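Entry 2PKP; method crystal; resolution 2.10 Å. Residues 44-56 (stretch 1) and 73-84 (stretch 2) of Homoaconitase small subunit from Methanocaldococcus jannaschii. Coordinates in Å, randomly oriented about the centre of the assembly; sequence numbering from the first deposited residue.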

ATOM      1  N   ASN A  44      16.274  -0.218  16.626  1.00 37.80           N
ATOM      2  CA  ASN A  44      14.913   0.089  17.039  1.00 38.48           C
ATOM      3  C   ASN A  44      13.949   0.290  15.862  1.00 36.87           C
ATOM      4  O   ASN A  44      12.734   0.331  16.059  1.00 37.20           O
ATOM      5  CB  ASN A  44      14.919   1.340  17.921  1.00 42.73           C
ATOM      6  CG  ASN A  44      15.744   1.162  19.193  1.00 47.18           C
ATOM      7  OD1 ASN A  44      16.150   2.142  19.822  1.00 48.64           O
ATOM      8  ND2 ASN A  44      15.985  -0.088  19.582  1.00 48.17           N
ATOM      9  N   PHE A  45      14.483   0.401  14.645  1.00 32.81           N
ATOM     10  CA  PHE A  45      13.647   0.618  13.459  1.00 28.21           C
ATOM     11  C   PHE A  45      12.508  -0.387  13.282  1.00 28.11           C
ATOM     12  O   PHE A  45      11.352   0.000  13.145  1.00 24.65           O
ATOM     13  CB  PHE A  45      14.499   0.618  12.183  1.00 26.71           C
ATOM     14  CG  PHE A  45      13.718   0.947  10.938  1.00 20.06           C
ATOM     15  CD1 PHE A  45      13.371   2.260  10.647  1.00 18.55           C
ATOM     16  CD2 PHE A  45      13.284  -0.062  10.086  1.00 18.90           C
ATOM     17  CE1 PHE A  45      12.596   2.562   9.527  1.00 19.39           C
ATOM     18  CE2 PHE A  45      12.508   0.232   8.963  1.00 16.25           C
ATOM     19  CZ  PHE A  45      12.165   1.547   8.687  1.00 14.39           C
ATOM     20  N   PRO A  46      12.818  -1.693  13.280  1.00 29.19           N
ATOM     21  CA  PRO A  46      11.771  -2.707  13.108  1.00 30.44           C
ATOM     22  C   PRO A  46      10.591  -2.555  14.070  1.00 32.65           C
ATOM     23  O   PRO A  46       9.459  -2.901  13.733  1.00 31.81           O
ATOM     24  CB  PRO A  46      12.525  -4.020  13.328  1.00 30.72           C
ATOM     25  CG  PRO A  46      13.906  -3.697  12.885  1.00 26.86           C
ATOM     26  CD  PRO A  46      14.124  -2.337  13.502  1.00 29.45           C
ATOM     27  N   LYS A  47      10.861  -2.034  15.264  1.00 33.85           N
ATOM     28  CA  LYS A  47       9.824  -1.850  16.277  1.00 36.74           C
ATOM     29  C   LYS A  47       9.115  -0.495  16.199  1.00 35.50           C
ATOM     30  O   LYS A  47       8.059  -0.312  16.805  1.00 34.64           O
ATOM     31  CB  LYS A  47      10.430  -2.024  17.676  1.00 38.85           C
ATOM     32  CG  LYS A  47      11.182  -3.338  17.875  1.00 44.83           C
ATOM     33  CD  LYS A  47      10.260  -4.546  17.754  1.00 47.67           C
ATOM     34  CE  LYS A  47      11.033  -5.845  17.935  1.00 51.59           C
ATOM     35  NZ  LYS A  47      10.133  -7.035  17.990  1.00 54.04           N
ATOM     36  N   LYS A  48       9.695   0.451  15.462  1.00 33.23           N
ATOM     37  CA  LYS A  48       9.110   1.787  15.322  1.00 32.89           C
ATOM     38  C   LYS A  48       8.327   1.968  14.022  1.00 32.28           C
ATOM     39  O   LYS A  48       7.309   2.661  13.994  1.00 32.58           O
ATOM     40  CB  LYS A  48      10.199   2.865  15.350  1.00 34.92           C
ATOM     41  CG  LYS A  48      11.049   2.938  16.602  1.00 42.02           C
ATOM     42  CD  LYS A  48      12.190   3.930  16.389  1.00 46.96           C
ATOM     43  CE  LYS A  48      13.066   4.077  17.628  1.00 50.18           C
ATOM     44  NZ  LYS A  48      14.261   4.936  17.368  1.00 50.68           N
ATOM     45  N   VAL A  49       8.815   1.357  12.947  1.00 29.33           N
ATOM     46  CA  VAL A  49       8.189   1.488  11.637  1.00 27.45           C
ATOM     47  C   VAL A  49       6.755   0.967  11.559  1.00 27.06           C
ATOM     48  O   VAL A  49       6.403  -0.031  12.187  1.00 25.47           O
ATOM     49  CB  VAL A  49       9.035   0.785  10.547  1.00 26.05           C
ATOM     50  CG1 VAL A  49       9.050  -0.717  10.781  1.00 27.22           C
ATOM     51  CG2 VAL A  49       8.481   1.106   9.171  1.00 29.81           C
ATOM     52  N   LYS A  50       5.935   1.662  10.778  1.00 25.79           N
ATOM     53  CA  LYS A  50       4.543   1.275  10.580  1.00 26.31           C
ATOM     54  C   LYS A  50       4.250   1.223   9.090  1.00 23.41           C
ATOM     55  O   LYS A  50       4.822   1.989   8.308  1.00 21.84           O
ATOM     56  CB  LYS A  50       3.596   2.286  11.233  1.00 28.80           C
ATOM     57  CG  LYS A  50       3.775   2.457  12.731  1.00 36.15           C
ATOM     58  CD  LYS A  50       3.493   1.170  13.489  1.00 38.49           C
ATOM     59  CE  LYS A  50       3.694   1.373  14.986  1.00 42.38           C
ATOM     60  NZ  LYS A  50       3.494   0.113  15.750  1.00 44.99           N
ATOM     61  N   GLU A  51       3.364   0.316   8.697  1.00 21.97           N
ATOM     62  CA  GLU A  51       2.984   0.193   7.295  1.00 21.85           C
ATOM     63  C   GLU A  51       2.582   1.583   6.810  1.00 21.99           C
ATOM     64  O   GLU A  51       1.807   2.275   7.472  1.00 22.49           O
ATOM     65  CB  GLU A  51       1.798  -0.761   7.153  1.00 25.14           C
ATOM     66  CG  GLU A  51       1.411  -1.060   5.717  1.00 28.45           C
ATOM     67  CD  GLU A  51       0.112  -1.846   5.612  1.00 34.20           C
ATOM     68  OE1 GLU A  51      -0.294  -2.475   6.615  1.00 34.79           O
ATOM     69  OE2 GLU A  51      -0.500  -1.841   4.523  1.00 36.04           O
ATOM     70  N   GLY A  52       3.124   2.001   5.673  1.00 21.71           N
ATOM     71  CA  GLY A  52       2.794   3.312   5.147  1.00 20.05           C
ATOM     72  C   GLY A  52       3.867   4.352   5.409  1.00 18.31           C
ATOM     73  O   GLY A  52       3.833   5.440   4.840  1.00 19.32           O
ATOM     74  N   ASP A  53       4.816   4.026   6.279  1.00 19.06           N
ATOM     75  CA  ASP A  53       5.896   4.953   6.590  1.00 16.85           C
ATOM     76  C   ASP A  53       6.884   5.067   5.436  1.00 15.47           C
ATOM     77  O   ASP A  53       6.805   4.330   4.450  1.00 14.76           O
ATOM     78  CB  ASP A  53       6.629   4.525   7.862  1.00 17.37           C
ATOM     79  CG  ASP A  53       5.859   4.876   9.116  1.00 19.66           C
ATOM     80  OD1 ASP A  53       4.834   5.583   9.009  1.00 19.26           O
ATOM     81  OD2 ASP A  53       6.289   4.459  10.210  1.00 20.57           O
ATOM     82  N   VAL A  54       7.820   5.996   5.574  1.00 14.48           N
ATOM     83  CA  VAL A  54       8.804   6.255   4.537  1.00 14.86           C
ATOM     84  C   VAL A  54      10.210   6.391   5.107  1.00 13.94           C
ATOM     85  O   VAL A  54      10.412   7.021   6.144  1.00 13.39           O
ATOM     86  CB  VAL A  54       8.437   7.568   3.780  1.00 16.78           C
ATOM     87  CG1 VAL A  54       9.457   7.873   2.702  1.00 16.59           C
ATOM     88  CG2 VAL A  54       7.038   7.441   3.182  1.00 16.70           C
ATOM     89  N   ILE A  55      11.178   5.790   4.428  1.00 16.54           N
ATOM     90  CA  ILE A  55      12.566   5.892   4.852  1.00 16.29           C
ATOM     91  C   ILE A  55      13.123   7.085   4.101  1.00 14.19           C
ATOM     92  O   ILE A  55      12.903   7.230   2.900  1.00 14.98           O
ATOM     93  CB  ILE A  55      13.392   4.647   4.468  1.00 16.48           C
ATOM     94  CG1 ILE A  55      12.987   3.453   5.339  1.00 18.90           C
ATOM     95  CG2 ILE A  55      14.880   4.956   4.628  1.00 15.30           C
ATOM     96  CD1 ILE A  55      13.652   2.157   4.937  1.00 16.76           C
ATOM     97  N   VAL A  56      13.827   7.946   4.818  1.00 14.71           N
ATOM     98  CA  VAL A  56      14.423   9.134   4.228  1.00 14.24           C
ATOM     99  C   VAL A  56      15.924   9.079   4.513  1.00 15.42           C
ATOM    100  O   VAL A  56      16.335   8.860   5.655  1.00 15.67           O
ATOM    101  CB  VAL A  56      13.782  10.402   4.837  1.00 14.78           C
ATOM    102  CG1 VAL A  56      14.435  11.660   4.269  1.00 12.35           C
ATOM    103  CG2 VAL A  56      12.278  10.397   4.549  1.00 11.72           C
ATOM    104  N   ALA A  73      13.474  -6.308   2.339  1.00 19.04           N
ATOM    105  CA  ALA A  73      13.392  -6.018   3.768  1.00 19.59           C
ATOM    106  C   ALA A  73      12.609  -4.731   3.976  1.00 17.86           C
ATOM    107  O   ALA A  73      11.798  -4.626   4.893  1.00 19.48           O
ATOM    108  CB  ALA A  73      14.791  -5.875   4.355  1.00 19.37           C
ATOM    109  N   ILE A  74      12.860  -3.749   3.117  1.00 18.15           N
ATOM    110  CA  ILE A  74      12.168  -2.471   3.193  1.00 16.23           C
ATOM    111  C   ILE A  74      10.702  -2.645   2.782  1.00 18.92           C
ATOM    112  O   ILE A  74       9.786  -2.289   3.528  1.00 18.89           O
ATOM    113  CB  ILE A  74      12.843  -1.430   2.265  1.00 16.90           C
ATOM    114  CG1 ILE A  74      14.281  -1.178   2.735  1.00 16.07           C
ATOM    115  CG2 ILE A  74      12.041  -0.128   2.261  1.00 14.54           C
ATOM    116  CD1 ILE A  74      15.113  -0.328   1.783  1.00 14.82           C
ATOM    117  N   LYS A  75      10.489  -3.215   1.599  1.00 19.55           N
ATOM    118  CA  LYS A  75       9.144  -3.429   1.077  1.00 22.66           C
ATOM    119  C   LYS A  75       8.249  -4.212   2.037  1.00 24.84           C
ATOM    120  O   LYS A  75       7.067  -3.887   2.196  1.00 24.81           O
ATOM    121  CB  LYS A  75       9.215  -4.150  -0.272  1.00 23.70           C
ATOM    122  CG  LYS A  75       7.862  -4.453  -0.912  1.00 28.49           C
ATOM    123  CD  LYS A  75       8.056  -5.258  -2.204  1.00 32.81           C
ATOM    124  CE  LYS A  75       6.741  -5.555  -2.928  1.00 34.38           C
ATOM    125  NZ  LYS A  75       5.841  -6.458  -2.156  1.00 36.57           N
ATOM    126  N   TYR A  76       8.801  -5.228   2.692  1.00 23.62           N
ATOM    127  CA  TYR A  76       7.984  -6.013   3.606  1.00 24.76           C
ATOM    128  C   TYR A  76       7.746  -5.416   4.990  1.00 24.35           C
ATOM    129  O   TYR A  76       7.182  -6.072   5.869  1.00 22.05           O
ATOM    130  CB  TYR A  76       8.513  -7.448   3.699  1.00 26.98           C
ATOM    131  CG  TYR A  76       8.043  -8.276   2.524  1.00 28.59           C
ATOM    132  CD1 TYR A  76       8.592  -8.091   1.253  1.00 29.43           C
ATOM    133  CD2 TYR A  76       6.989  -9.180   2.661  1.00 28.79           C
ATOM    134  CE1 TYR A  76       8.101  -8.781   0.152  1.00 31.10           C
ATOM    135  CE2 TYR A  76       6.488  -9.875   1.564  1.00 31.62           C
ATOM    136  CZ  TYR A  76       7.049  -9.668   0.313  1.00 33.36           C
ATOM    137  OH  TYR A  76       6.552 -10.333  -0.782  1.00 38.22           O
ATOM    138  N   CYS A  77       8.165  -4.166   5.172  1.00 22.91           N
ATOM    139  CA  CYS A  77       7.927  -3.445   6.421  1.00 24.56           C
ATOM    140  C   CYS A  77       6.698  -2.592   6.144  1.00 24.69           C
ATOM    141  O   CYS A  77       6.201  -1.885   7.020  1.00 28.55           O
ATOM    142  CB  CYS A  77       9.096  -2.519   6.773  1.00 24.44           C
ATOM    143  SG  CYS A  77      10.415  -3.282   7.721  1.00 27.83           S
ATOM    144  N   GLY A  78       6.214  -2.662   4.909  1.00 24.53           N
ATOM    145  CA  GLY A  78       5.057  -1.876   4.529  1.00 27.72           C
ATOM    146  C   GLY A  78       5.479  -0.511   4.014  1.00 28.87           C
ATOM    147  O   GLY A  78       4.666   0.407   3.938  1.00 27.76           O
ATOM    148  N   ILE A  79       6.758  -0.379   3.667  1.00 28.33           N
ATOM    149  CA  ILE A  79       7.296   0.874   3.145  1.00 25.14           C
ATOM    150  C   ILE A  79       7.223   0.868   1.621  1.00 25.97           C
ATOM    151  O   ILE A  79       7.826   0.025   0.962  1.00 26.64           O
ATOM    152  CB  ILE A  79       8.752   1.064   3.607  1.00 25.98           C
ATOM    153  CG1 ILE A  79       8.776   1.216   5.131  1.00 26.00           C
ATOM    154  CG2 ILE A  79       9.379   2.277   2.917  1.00 24.64           C
ATOM    155  CD1 ILE A  79      10.165   1.256   5.730  1.00 26.31           C
ATOM    156  N   LYS A  80       6.479   1.820   1.069  1.00 25.16           N
ATOM    157  CA  LYS A  80       6.291   1.921  -0.374  1.00 25.60           C
ATOM    158  C   LYS A  80       7.318   2.794  -1.086  1.00 22.67           C
ATOM    159  O   LYS A  80       7.501   2.674  -2.296  1.00 23.81           O
ATOM    160  CB  LYS A  80       4.883   2.451  -0.674  1.00 29.43           C
ATOM    161  CG  LYS A  80       4.563   2.607  -2.156  1.00 36.82           C
ATOM    162  CD  LYS A  80       4.556   1.270  -2.877  1.00 40.56           C
ATOM    163  CE  LYS A  80       4.098   1.424  -4.320  1.00 42.52           C
ATOM    164  NZ  LYS A  80       4.006   0.107  -5.012  1.00 45.14           N
ATOM    165  N   ALA A  81       7.985   3.672  -0.346  1.00 19.41           N
ATOM    166  CA  ALA A  81       8.970   4.547  -0.961  1.00 19.16           C
ATOM    167  C   ALA A  81      10.133   4.919  -0.059  1.00 16.74           C
ATOM    168  O   ALA A  81      10.033   4.906   1.166  1.00 15.90           O
ATOM    169  CB  ALA A  81       8.285   5.827  -1.465  1.00 18.06           C
ATOM    170  N   VAL A  82      11.242   5.261  -0.698  1.00 13.82           N
ATOM    171  CA  VAL A  82      12.439   5.684   0.002  1.00 12.10           C
ATOM    172  C   VAL A  82      12.822   6.999  -0.640  1.00 11.98           C
ATOM    173  O   VAL A  82      12.908   7.093  -1.864  1.00 11.83           O
ATOM    174  CB  VAL A  82      13.598   4.684  -0.194  1.00 12.83           C
ATOM    175  CG1 VAL A  82      14.856   5.205   0.464  1.00 11.91           C
ATOM    176  CG2 VAL A  82      13.217   3.341   0.385  1.00 11.88           C
ATOM    177  N   ILE A  83      13.027   8.017   0.179  1.00  8.74           N
ATOM    178  CA  ILE A  83      13.422   9.317  -0.336  1.00 12.61           C
ATOM    179  C   ILE A  83      14.892   9.522   0.013  1.00 12.41           C
ATOM    180  O   ILE A  83      15.274   9.406   1.176  1.00 15.68           O
ATOM    181  CB  ILE A  83      12.595  10.452   0.308  1.00 10.10           C
ATOM    182  CG1 ILE A  83      11.099  10.174   0.137  1.00 13.03           C
ATOM    183  CG2 ILE A  83      12.950  11.789  -0.339  1.00 10.97           C
ATOM    184  CD1 ILE A  83      10.205  11.169   0.895  1.00 15.59           C
ATOM    185  N   ALA A  84      15.714   9.818  -0.985  1.00 12.83           N
ATOM    186  CA  ALA A  84      17.137  10.038  -0.736  1.00 15.45           C
ATOM    187  C   ALA A  84      17.702  11.090  -1.688  1.00 17.04           C
ATOM    188  O   ALA A  84      17.059  11.445  -2.682  1.00 15.31           O
ATOM    189  CB  ALA A  84      17.910   8.720  -0.890  1.00 13.15           C
TER
HETATM  190  O   HOH W   1       5.385   3.789   2.122  1.00 32.93           O

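What makes Ile55 the centre of the contact? It gives up more surface to the other stretch than any other residue here, and it works through both backbone and side chain. Its strand runs parallel to strand 81-84, at an angle of 18°, and Ile83 N donates a hydrogen bond to Ile55 O at 2.8 Å. The same carbonyl receives a CA-H...O contact from Val82 CA at 3.3 Å. The side chain, with chi1 m and chi2 t, lies on the same face of the sheet as that of Val82. There Ile55 CG1 meets Ile79 CD1 at 3.6 Å, Ile55 CD1 reaches Ile74 CG2 at 3.9 Å, and Ile55 CG2 lies 4.2 Å from Val82 CG1. A long branched chain suits a buried position with apolar neighbours in several directions.

How does Ile79 reach so many partners from a loop? Its CA-CB bond points sideways, but the extended m, t side chain brings its end nearer to the other stretch. Ile79 CD1 therefore becomes a meeting point: besides Ile55 CG1, it packs 3.6 Å from Phe45 CZ, at the edge of the ring, and 3.8 Å from Val49 CG2. Cys77 extends this apolar patch, its SG lying 4.2 Å from Val49 CG1 and 4.3 Å from Phe45 CE2. Helix and strand of stretch 1 are thus tied to one cluster, with no charged group among these contacts.

What does Ile83 add on the other face of the sheet? Beyond its backbone bond to Ile55, its side chain packs beside those of Val54 and Val56: Ile83 CG1 is 3.8 Å from Val54 CG1, and Ile83 CB is 4.3 Å from Val56 CG2. Ile83 O also receives a CA-H...O contact from Val56 CA at 3.2 Å. Beta-branched residues are at home in such extended strands, and here their apolar surfaces are buried.

Why do glycines meet where the loops come together? Gly52 N donates a straight hydrogen bond to Gly78 O at 2.8 Å, while Glu51 CA and Gly78 CA lie just 4.0 Å apart. At Gly78, an ideal CB would point toward stretch 1 and fall 2.7 Å from Glu51 CA, a clash. Both glycines also have positive phi, with backbone angles that would jam a CB against the preceding carbonyl. Nearby, a water bridges the stretches, donating to Asp53 O at 2.8 Å and accepting from Lys80 N at 2.5 Å, linking two backbone groups.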